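Local coordinates for cytosolic iron-sulfur protein assembly protein 1 (Saccharomyces cerevisiae, PDB 2HES), which serves as an essential WD40 beta-propeller component of the cytosolic iron-sulfur assembly machinery, required for maturation of extramitochondrial Fe/S proteins, at residues S126-K129 / S130-W134. Sequence-based numbering, arbitrary orientation.
Sequences SRDK and SVWIW
D128 and S130 meet because each first torsion sets its polar group between the backbone N and the carbonyl carbon: chi1 is 76° for CG of D128 and 73° for OG of S130. One carboxylate oxygen takes both bonds. OD1 of D128 lies 2.8 Å from N of S130, which approaches nearly end-on to the C-O bond, and 2.6 Å from OG of S130, which comes in on the syn side, 21° out of the carboxylate plane. Both donors arrive from the same face, a two-point grip that limits rotation of the carboxylate. With alanine at S130, OD1 of D128 would keep the backbone N but lose the hydroxyl, and the carboxylate would probably be freer to turn. CB of S130 lies in plane at the edge of the W132 indole. The turn is type I: N of K129 hydrogen-bonds to O of S126 at 3.1 Å, while N of D128 points nearly straight at OG of S126, making an ST turn. That OG also bonds to the backbone O of E109. Across the base of the turn, N of S126 makes a weak hydrogen bond to O of S130 (3.3 Å). This is the tight S-x-D-x-S/T hairpin joining the second and third strands of a WD40 propeller blade.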
ATOM      1  N   SER A 126      11.338   0.194  -6.226  1.00 24.53           N
ATOM      2  CA  SER A 126      11.800   1.087  -7.248  1.00 25.78           C
ATOM      3  C   SER A 126      11.531   0.559  -8.666  1.00 25.56           C
ATOM      4  O   SER A 126      11.498  -0.664  -8.937  1.00 26.13           O
ATOM      5  CB  SER A 126      13.291   1.331  -7.038  1.00 25.14           C
ATOM      6  OG  SER A 126      13.795   2.255  -7.979  1.00 27.49           O
ATOM      7  N   ARG A 127      11.424   1.518  -9.576  1.00 27.05           N
ATOM      8  CA  ARG A 127      11.519   1.248 -11.014  1.00 27.37           C
ATOM      9  C   ARG A 127      12.784   0.452 -11.410  1.00 26.78           C
ATOM     10  O   ARG A 127      12.822  -0.213 -12.467  1.00 27.17           O
ATOM     11  CB  ARG A 127      11.457   2.564 -11.768  1.00 28.33           C
ATOM     12  CG  ARG A 127      11.433   2.384 -13.294  1.00 29.69           C
ATOM     13  CD  ARG A 127      10.692   3.530 -13.947  1.00 33.68           C
ATOM     14  NE  ARG A 127      10.506   3.312 -15.388  1.00 31.77           N
ATOM     15  CZ  ARG A 127      10.467   4.285 -16.292  1.00 36.40           C
ATOM     16  NH1 ARG A 127      10.617   5.561 -15.920  1.00 37.46           N
ATOM     17  NH2 ARG A 127      10.301   3.987 -17.582  1.00 33.18           N
ATOM     18  N   ASP A 128      13.798   0.474 -10.549  1.00 26.47           N
ATOM     19  CA  ASP A 128      15.064  -0.211 -10.796  1.00 25.94           C
ATOM     20  C   ASP A 128      15.027  -1.718 -10.541  1.00 25.45           C
ATOM     21  O   ASP A 128      16.042  -2.390 -10.634  1.00 26.16           O
ATOM     22  CB  ASP A 128      16.198   0.481 -10.021  1.00 27.35           C
ATOM     23  CG  ASP A 128      16.178   0.168  -8.542  1.00 29.34           C
ATOM     24  OD1 ASP A 128      15.401  -0.724  -8.123  1.00 24.84           O
ATOM     25  OD2 ASP A 128      16.965   0.797  -7.784  1.00 33.13           O
ATOM     26  N   LYS A 129      13.829  -2.240 -10.281  1.00 24.39           N
ATOM     27  CA  LYS A 129      13.574  -3.687 -10.126  1.00 24.49           C
ATOM     28  C   LYS A 129      13.953  -4.220  -8.739  1.00 23.10           C
ATOM     29  O   LYS A 129      13.809  -5.410  -8.475  1.00 23.48           O
ATOM     30  CB  LYS A 129      14.193  -4.553 -11.256  1.00 24.46           C
ATOM     31  CG  LYS A 129      14.126  -3.934 -12.682  1.00 24.84           C
ATOM     32  CD  LYS A 129      14.956  -4.811 -13.642  1.00 26.41           C
ATOM     33  CE  LYS A 129      14.882  -4.338 -15.099  1.00 31.22           C
ATOM     34  NZ  LYS A 129      15.602  -3.045 -15.372  1.00 36.47           N
ATOM     35  N   SER A 130      14.405  -3.346  -7.843  1.00 23.50           N
ATOM     36  CA  SER A 130      14.821  -3.825  -6.530  1.00 23.13           C
ATOM     37  C   SER A 130      13.879  -3.439  -5.393  1.00 23.27           C
ATOM     38  O   SER A 130      13.019  -2.548  -5.505  1.00 22.83           O
ATOM     39  CB  SER A 130      16.215  -3.312  -6.179  1.00 24.28           C
ATOM     40  OG  SER A 130      16.109  -1.928  -5.872  1.00 27.89           O
ATOM     41  N   VAL A 131      14.122  -4.123  -4.275  1.00 22.59           N
ATOM     42  CA  VAL A 131      13.522  -3.835  -2.979  1.00 22.24           C
ATOM     43  C   VAL A 131      14.720  -3.724  -2.031  1.00 21.43           C
ATOM     44  O   VAL A 131      15.554  -4.632  -1.962  1.00 20.34           O
ATOM     45  CB  VAL A 131      12.570  -4.986  -2.538  1.00 22.54           C
ATOM     46  CG1 VAL A 131      11.987  -4.711  -1.132  1.00 23.67           C
ATOM     47  CG2 VAL A 131      11.398  -5.104  -3.530  1.00 25.33           C
ATOM     48  N   TRP A 132      14.799  -2.588  -1.354  1.00 21.79           N
ATOM     49  CA  TRP A 132      15.794  -2.340  -0.301  1.00 21.72           C
ATOM     50  C   TRP A 132      15.158  -2.466   1.075  1.00 21.59           C
ATOM     51  O   TRP A 132      13.995  -2.077   1.288  1.00 20.62           O
ATOM     52  CB  TRP A 132      16.430  -0.965  -0.504  1.00 22.21           C
ATOM     53  CG  TRP A 132      17.333  -0.849  -1.722  1.00 23.11           C
ATOM     54  CD1 TRP A 132      17.093  -1.321  -3.012  1.00 23.29           C
ATOM     55  CD2 TRP A 132      18.588  -0.178  -1.779  1.00 22.93           C
ATOM     56  NE1 TRP A 132      18.151  -0.996  -3.833  1.00 22.46           N
ATOM     57  CE2 TRP A 132      19.072  -0.292  -3.105  1.00 22.93           C
ATOM     58  CE3 TRP A 132      19.369   0.502  -0.819  1.00 24.34           C
ATOM     59  CZ2 TRP A 132      20.304   0.243  -3.505  1.00 23.35           C
ATOM     60  CZ3 TRP A 132      20.596   1.050  -1.221  1.00 23.23           C
ATOM     61  CH2 TRP A 132      21.046   0.918  -2.555  1.00 23.97           C
ATOM     62  N   ILE A 133      15.920  -3.037   2.018  1.00 20.76           N
ATOM     63  CA  ILE A 133      15.484  -3.129   3.420  1.00 20.42           C
ATOM     64  C   ILE A 133      16.413  -2.267   4.249  1.00 20.47           C
ATOM     65  O   ILE A 133      17.658  -2.430   4.178  1.00 20.98           O
ATOM     66  CB  ILE A 133      15.480  -4.582   3.992  1.00 21.28           C
ATOM     67  CG1 ILE A 133      14.676  -5.554   3.114  1.00 20.58           C
ATOM     68  CG2 ILE A 133      14.905  -4.582   5.419  1.00 20.65           C
ATOM     69  CD1 ILE A 133      13.227  -5.272   3.077  1.00 21.14           C
ATOM     70  N   TRP A 134      15.831  -1.323   4.982  1.00 21.67           N
ATOM     71  CA  TRP A 134      16.605  -0.413   5.846  1.00 22.29           C
ATOM     72  C   TRP A 134      16.206  -0.718   7.295  1.00 22.91           C
ATOM     73  O   TRP A 134      15.061  -1.097   7.577  1.00 22.49           O
ATOM     74  CB  TRP A 134      16.313   1.071   5.521  1.00 23.41           C
ATOM     75  CG  TRP A 134      16.784   1.570   4.151  1.00 23.44           C
ATOM     76  CD1 TRP A 134      16.069   1.548   2.960  1.00 23.82           C
ATOM     77  CD2 TRP A 134      18.065   2.164   3.838  1.00 25.07           C
ATOM     78  NE1 TRP A 134      16.850   2.082   1.943  1.00 26.25           N
ATOM     79  CE2 TRP A 134      18.068   2.462   2.452  1.00 25.58           C
ATOM     80  CE3 TRP A 134      19.211   2.474   4.601  1.00 22.62           C
ATOM     81  CZ2 TRP A 134      19.161   3.060   1.809  1.00 25.21           C
ATOM     82  CZ3 TRP A 134      20.306   3.061   3.952  1.00 24.04           C
ATOM     83  CH2 TRP A 134      20.264   3.361   2.569  1.00 25.12           C
TER